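PDB 2P3E: diaminopimelate decarboxylase from Aquifex aeolicus, which catalyses the pyridoxal 5'-phosphate-dependent decarboxylation of meso-diaminopimelate to L-lysine, the last step of lysine biosynthesis by the diaminopimelate pathway. Local coordinates for the interface of chains A and B. Residues are numbered along the deposited sequence; one frame, centred on the assembly and turned at random. Chains: chain A/B, Diaminopimelate decarboxylase.

The three contacts belong to one two-fold dimer interface, so each has a twin with the chains exchanged. Contact 1 lies about 19 Å from contact 2 and about 19 Å from contact 3, measured between the centres of their C-alpha atoms; contacts 2 and 3 are about 32 Å apart. Contact 1 joins both chains at an active site, contact 2 straddles the dimer axis, and contact 3 lies beyond contact 1, where chain B lysines meet chain A loops. A:His384 of contact 2 directly precedes 3-10 helix 385-387, whose B copy enters contact 1. Dimer formation is therefore likely to be needed to complete each active site.

Contact 1: the interface of chains A and B. Residues chain A 65, 322, 377, 381; chain B 349, 385-386.
The 3-10 helices 64-66 and 379-381, the loop at A:Tyr377 and the end of helix 318-322 in chain A meet the 3-10 helix 385-387 and the loop at B:Glu349. B:Tyr385 is the centrepiece. Its CG stands anti to the backbone N (chi1 -168°), extending the ring alongside A:Met381, whose CG packs over one face at 3.8 Å from the ring centroid. The amide ND2 of B:Asn386 covers the opposite face, fixing the ring between them. At the tip, the phenol OH comes within 3.3 Å of CD1 on the A:Tyr377 ring and donates a 2.7 Å hydrogen bond to OE2 of B:Glu349, approaching from above the carboxylate plane. A phenylalanine in place of B:Tyr385 would probably leave B:Glu349 OE2 without its phenolic donor, with the carboxylate freer to turn. Water bridges the chains as well: water 2 sits 2.7 Å from B:Glu349 OE2 and also meets the hydroxyl of A:Tyr322, while water 1 joins the backbone O of A:Lys65 to N of B:Asn386. A:Lys65, the expected Schiff-base lysine, carries no cofactor here; it belongs to the cofactor-binding barrel of chain A, typical of the family, where chain B closes the expected pyridoxal-phosphate pocket.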
# COMPACT_ATOMS: atom_id res chain seq x y z
N LYS A 65 -8.11 -11.80 5.69
CA LYS A 65 -7.78 -10.46 5.18
C LYS A 65 -7.17 -9.51 6.23
O LYS A 65 -6.33 -8.66 5.89
CB LYS A 65 -9.01 -9.80 4.53
CG LYS A 65 -10.20 -9.65 5.49
CD LYS A 65 -11.42 -9.08 4.74
CE LYS A 65 -12.58 -8.87 5.69
NZ LYS A 65 -13.76 -8.36 4.95
N TYR A 322 -7.37 6.64 5.45
CA TYR A 322 -8.72 6.69 6.05
C TYR A 322 -8.91 7.82 7.06
O TYR A 322 -10.03 8.01 7.58
CB TYR A 322 -9.05 5.36 6.75
CG TYR A 322 -8.92 4.15 5.88
CD1 TYR A 322 -9.47 4.12 4.58
CD2 TYR A 322 -8.28 3.00 6.35
CE1 TYR A 322 -9.36 2.99 3.78
CE2 TYR A 322 -8.16 1.86 5.55
CZ TYR A 322 -8.70 1.86 4.28
OH TYR A 322 -8.59 0.72 3.49
N TYR A 377 -5.45 -5.15 9.52
CA TYR A 377 -5.29 -4.19 8.42
C TYR A 377 -4.12 -3.26 8.71
O TYR A 377 -4.16 -2.05 8.42
CB TYR A 377 -6.61 -3.40 8.17
CG TYR A 377 -7.79 -4.35 8.10
CD1 TYR A 377 -7.99 -5.13 6.98
CD2 TYR A 377 -8.65 -4.51 9.20
CE1 TYR A 377 -9.02 -6.04 6.91
CE2 TYR A 377 -9.71 -5.43 9.14
CZ TYR A 377 -9.88 -6.19 7.99
OH TYR A 377 -10.91 -7.10 7.87
N MET A 381 -1.56 -4.42 4.93
CA MET A 381 -1.57 -3.40 3.87
C MET A 381 -0.20 -2.71 3.73
O MET A 381 -0.08 -1.67 3.08
CB MET A 381 -2.65 -2.36 4.17
CG MET A 381 -4.09 -2.97 4.33
SD MET A 381 -5.32 -1.65 4.56
CE MET A 381 -5.42 -1.04 2.88
N GLU B 349 -12.46 -4.71 -0.57
CA GLU B 349 -12.72 -3.36 -0.06
C GLU B 349 -13.68 -2.69 -1.03
O GLU B 349 -13.57 -2.87 -2.23
CB GLU B 349 -11.43 -2.51 -0.04
CG GLU B 349 -10.35 -2.96 0.93
CD GLU B 349 -10.62 -2.54 2.38
OE1 GLU B 349 -11.74 -2.06 2.69
OE2 GLU B 349 -9.69 -2.68 3.20
N TYR B 385 -1.73 -7.08 0.08
CA TYR B 385 -3.04 -7.12 0.70
C TYR B 385 -3.89 -8.25 0.10
O TYR B 385 -3.89 -8.45 -1.12
CB TYR B 385 -3.70 -5.74 0.58
CG TYR B 385 -4.94 -5.56 1.41
CD1 TYR B 385 -5.05 -6.15 2.68
CD2 TYR B 385 -6.01 -4.78 0.94
CE1 TYR B 385 -6.21 -5.99 3.45
CE2 TYR B 385 -7.16 -4.60 1.71
CZ TYR B 385 -7.25 -5.21 2.96
OH TYR B 385 -8.40 -5.03 3.70
N ASN B 386 -4.57 -9.00 0.97
CA ASN B 386 -5.35 -10.17 0.58
C ASN B 386 -4.47 -11.32 0.07
O ASN B 386 -4.94 -12.19 -0.67
CB ASN B 386 -6.43 -9.80 -0.48
CG ASN B 386 -7.57 -8.92 0.07
OD1 ASN B 386 -8.52 -8.66 -0.65
ND2 ASN B 386 -7.49 -8.47 1.33
O HOH W 1 -4.69 -9.10 3.75
O HOH W 2 -8.65 -1.74 5.54

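Contact 2: the interface of chains A and B. Residues chain A 384, 412-416; chain B 390, 405-406, 408, 412.
Across the dimer axis of this class-II (Orn/Lys/Arg) decarboxylase, the two copies of Tyr412 from helices 410-414 lie face to face. Their rings are stacked, planes 1° apart and centroids 4.4 Å apart, and the side chains reach tip to tip. CG is anti to the backbone N in both (chi1 169° in A, 171° in B), which sends each phenol out to the other helix. There B:Tyr412 OH donates to A:Tyr412 O at 2.7 Å, a bond that its twin repeats, with both donors well out of the carbonyl planes.

Two arginines supply end-on grips. B:Arg405, extended from CG to NE, brings NH1 (2.8 Å) and NH2 together onto the backbone O of A:Ile413, which lies in the guanidinium plane. B:Arg390 also converges with NH1 and NH2 on one atom, ND1 of the A:His384 imidazole; NH2, at 3.0 Å, comes in the ring plane and NH1 is tilted from it. Among the backbone groups, A:Pro416 O accepts from B:Lys406 N at 2.9 Å. Through water 3, B:Lys406 NZ reaches the backbone O of A:Glu415.

Salt bridges within chain B set both guanidinium groups. OE2 of B:Glu408 receives B:Arg390 NE on its syn side and B:Arg405 NH2, at 2.7 Å, through its anti lone pair.

Apolar packing centres on A:Pro416, whose CG covers a face of the B:Arg405 guanidinium, 3.7 Å from CZ, and also touches the B:Tyr412 ring.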
# COMPACT_ATOMS: atom_id res chain seq x y z
N HIS A 384 6.35 -1.69 0.11
CA HIS A 384 7.80 -1.43 0.03
C HIS A 384 8.08 -0.06 -0.55
O HIS A 384 9.16 0.21 -1.06
CB HIS A 384 8.47 -2.50 -0.83
CG HIS A 384 8.49 -3.85 -0.18
ND1 HIS A 384 8.08 -4.98 -0.83
CD2 HIS A 384 8.87 -4.23 1.06
CE1 HIS A 384 8.21 -6.02 -0.02
NE2 HIS A 384 8.69 -5.59 1.13
N TYR A 412 15.41 -8.77 -0.42
CA TYR A 412 14.08 -9.40 -0.50
C TYR A 412 13.11 -8.62 -1.42
O TYR A 412 12.35 -9.20 -2.21
CB TYR A 412 13.47 -9.49 0.90
CG TYR A 412 12.01 -9.89 0.91
CD1 TYR A 412 11.62 -11.24 0.83
CD2 TYR A 412 11.00 -8.92 0.99
CE1 TYR A 412 10.27 -11.62 0.85
CE2 TYR A 412 9.65 -9.29 0.99
CZ TYR A 412 9.29 -10.62 0.94
OH TYR A 412 7.95 -10.94 0.94
N ILE A 413 13.15 -7.29 -1.29
CA ILE A 413 12.24 -6.41 -2.03
C ILE A 413 12.41 -6.59 -3.53
O ILE A 413 11.43 -6.66 -4.27
CB ILE A 413 12.45 -4.92 -1.64
CG1 ILE A 413 12.22 -4.72 -0.13
CG2 ILE A 413 11.53 -3.96 -2.50
CD1 ILE A 413 12.44 -3.22 0.34
N VAL A 414 13.67 -6.68 -3.98
CA VAL A 414 13.99 -6.76 -5.40
C VAL A 414 14.44 -8.17 -5.86
O VAL A 414 14.85 -8.35 -7.01
CB VAL A 414 15.03 -5.67 -5.84
CG1 VAL A 414 14.45 -4.27 -5.64
CG2 VAL A 414 16.36 -5.81 -5.08
N GLU A 415 14.30 -9.16 -4.99
CA GLU A 415 14.67 -10.54 -5.35
C GLU A 415 14.09 -11.05 -6.69
O GLU A 415 14.85 -11.61 -7.49
CB GLU A 415 14.38 -11.51 -4.19
CG GLU A 415 14.96 -12.94 -4.41
CD GLU A 415 14.05 -13.84 -5.22
OE1 GLU A 415 12.82 -13.55 -5.33
OE2 GLU A 415 14.55 -14.86 -5.74
N PRO A 416 12.76 -10.85 -6.95
CA PRO A 416 12.20 -11.31 -8.23
C PRO A 416 12.78 -10.61 -9.46
O PRO A 416 12.49 -11.03 -10.57
CB PRO A 416 10.69 -11.00 -8.09
CG PRO A 416 10.46 -10.96 -6.60
CD PRO A 416 11.71 -10.29 -6.09
N ARG B 390 2.38 -9.84 -6.27
CA ARG B 390 2.47 -8.69 -7.16
C ARG B 390 2.79 -9.09 -8.60
O ARG B 390 3.23 -10.21 -8.88
CB ARG B 390 3.48 -7.66 -6.63
CG ARG B 390 3.07 -7.06 -5.27
CD ARG B 390 4.05 -6.03 -4.75
NE ARG B 390 5.34 -6.64 -4.37
CZ ARG B 390 6.19 -6.11 -3.50
NH1 ARG B 390 5.90 -4.95 -2.91
NH2 ARG B 390 7.34 -6.72 -3.22
N ARG B 405 10.95 -8.11 -13.85
CA ARG B 405 10.56 -8.64 -12.53
C ARG B 405 9.65 -9.84 -12.73
O ARG B 405 8.61 -9.72 -13.36
CB ARG B 405 9.87 -7.58 -11.67
CG ARG B 405 9.72 -8.04 -10.20
CD ARG B 405 8.97 -7.03 -9.32
NE ARG B 405 8.73 -7.62 -7.99
CZ ARG B 405 9.46 -7.39 -6.91
NH1 ARG B 405 10.49 -6.56 -6.94
NH2 ARG B 405 9.13 -7.97 -5.76
N LYS B 406 10.05 -10.99 -12.19
CA LYS B 406 9.20 -12.18 -12.24
C LYS B 406 7.96 -11.93 -11.39
O LYS B 406 8.02 -11.20 -10.39
CB LYS B 406 9.93 -13.41 -11.69
CG LYS B 406 11.17 -13.86 -12.53
CD LYS B 406 11.91 -15.03 -11.81
CE LYS B 406 12.55 -14.59 -10.48
NZ LYS B 406 13.58 -15.55 -9.93
N GLU B 408 5.55 -12.75 -8.54
CA GLU B 408 5.71 -13.38 -7.23
C GLU B 408 4.77 -14.57 -7.11
O GLU B 408 3.81 -14.69 -7.86
CB GLU B 408 5.40 -12.35 -6.14
CG GLU B 408 6.40 -11.19 -6.12
CD GLU B 408 5.92 -10.01 -5.30
OE1 GLU B 408 4.85 -10.11 -4.66
OE2 GLU B 408 6.63 -8.99 -5.26
N TYR B 412 6.72 -16.38 -1.67
CA TYR B 412 7.50 -15.12 -1.56
C TYR B 412 6.94 -14.15 -0.51
O TYR B 412 7.69 -13.56 0.28
CB TYR B 412 7.56 -14.41 -2.92
CG TYR B 412 8.14 -12.99 -2.86
CD1 TYR B 412 9.51 -12.79 -2.90
CD2 TYR B 412 7.29 -11.88 -2.75
CE1 TYR B 412 10.07 -11.48 -2.85
CE2 TYR B 412 7.81 -10.57 -2.69
CZ TYR B 412 9.19 -10.38 -2.74
OH TYR B 412 9.71 -9.11 -2.69
O HOH W 3 15.49 -14.05 -8.74

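Contact 3: the interface of chains A and B. Residues chain A 130-131, 175-177; chain B 299, 301.
In this part of the homodimer interface, the end of the long strand 289-301 in chain B docks on chain A, projecting two lysines among backbone carbonyls of the loop after strand 126-129 and the loop residues 175-177 that lead into strand 178-179. B:Lys299 makes the deeper insertion. Its CG is anti to the backbone N (chi1 160°) and the chain beyond is extended, carrying the ammonium straight in among three acceptors. NZ donates to the backbone O of A:Glu130 at 2.8 Å, lying in the plane of that carbonyl with a C=O...N angle of 154°. It also bonds O of A:Lys175 and O of A:Gly177, each at 2.8 Å, clearly tilted from both carbonyl planes, by 34° at A:Lys175. These three grips on one nitrogen fix its position, and the carbonyl dipoles would favour a positive charge there.

The carboxylate of A:Glu130 adds a longer electrostatic partner: OE1 stands 3.8 Å from B:Lys299 NZ, a loose salt bridge. The same oxygen accepts a 2.6 Å hydrogen bond from N of A:Gly177, approached almost end-on. The glutamate thereby ties the two chain A loops together and, as a second-shell group, is likely to steady the carbonyls that hold the lysine. The A:Phe176 ring carries CG of A:Lys175 over the centre of one face. Two residues along the strand, B:Lys301 is likewise extended, and its NZ donates to the backbone O of A:Phe176 at 2.6 Å.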
# COMPACT_ATOMS: atom_id res chain seq x y z
N GLU A 130 -20.75 -13.72 -5.62
CA GLU A 130 -20.91 -12.27 -5.78
C GLU A 130 -21.53 -11.83 -7.12
O GLU A 130 -21.75 -10.64 -7.32
CB GLU A 130 -19.55 -11.56 -5.60
CG GLU A 130 -19.00 -11.65 -4.21
CD GLU A 130 -19.59 -10.62 -3.26
OE1 GLU A 130 -20.39 -9.77 -3.70
OE2 GLU A 130 -19.23 -10.66 -2.08
N SER A 131 -21.79 -12.77 -8.02
CA SER A 131 -22.36 -12.46 -9.34
C SER A 131 -22.98 -13.70 -9.98
O SER A 131 -22.61 -14.82 -9.66
CB SER A 131 -21.31 -11.85 -10.29
OG SER A 131 -20.29 -12.77 -10.65
N LYS A 175 -19.58 -2.82 -5.11
CA LYS A 175 -19.40 -3.91 -6.07
C LYS A 175 -19.92 -5.24 -5.50
O LYS A 175 -20.05 -6.23 -6.24
CB LYS A 175 -17.94 -4.06 -6.55
CG LYS A 175 -16.91 -4.38 -5.45
CD LYS A 175 -15.48 -4.32 -5.99
CE LYS A 175 -14.46 -4.67 -4.91
NZ LYS A 175 -13.04 -4.62 -5.41
N PHE A 176 -20.21 -5.26 -4.19
CA PHE A 176 -20.54 -6.50 -3.48
C PHE A 176 -22.03 -6.82 -3.36
O PHE A 176 -22.88 -5.93 -3.28
CB PHE A 176 -19.93 -6.51 -2.07
CG PHE A 176 -18.43 -6.37 -2.06
CD1 PHE A 176 -17.62 -7.43 -2.46
CD2 PHE A 176 -17.84 -5.19 -1.64
CE1 PHE A 176 -16.23 -7.30 -2.45
CE2 PHE A 176 -16.44 -5.06 -1.62
CZ PHE A 176 -15.64 -6.11 -2.03
N GLY A 177 -22.33 -8.13 -3.33
CA GLY A 177 -23.65 -8.66 -3.04
C GLY A 177 -24.76 -8.32 -4.03
O GLY A 177 -24.53 -7.66 -5.04
N LYS B 299 -20.95 -7.52 -13.86
CA LYS B 299 -22.01 -7.57 -12.86
C LYS B 299 -22.79 -6.26 -12.90
O LYS B 299 -22.20 -5.17 -12.85
CB LYS B 299 -21.39 -7.77 -11.47
CG LYS B 299 -22.27 -7.38 -10.32
CD LYS B 299 -21.67 -7.76 -9.00
CE LYS B 299 -22.70 -7.59 -7.89
NZ LYS B 299 -22.14 -8.01 -6.55
N LYS B 301 -25.72 -4.02 -10.91
CA LYS B 301 -26.31 -3.89 -9.61
C LYS B 301 -27.10 -2.59 -9.65
O LYS B 301 -26.52 -1.50 -9.63
CB LYS B 301 -25.21 -3.87 -8.55
CG LYS B 301 -25.67 -4.12 -7.16
CD LYS B 301 -24.49 -4.17 -6.21
CE LYS B 301 -24.96 -3.84 -4.81
NZ LYS B 301 -23.81 -3.55 -3.92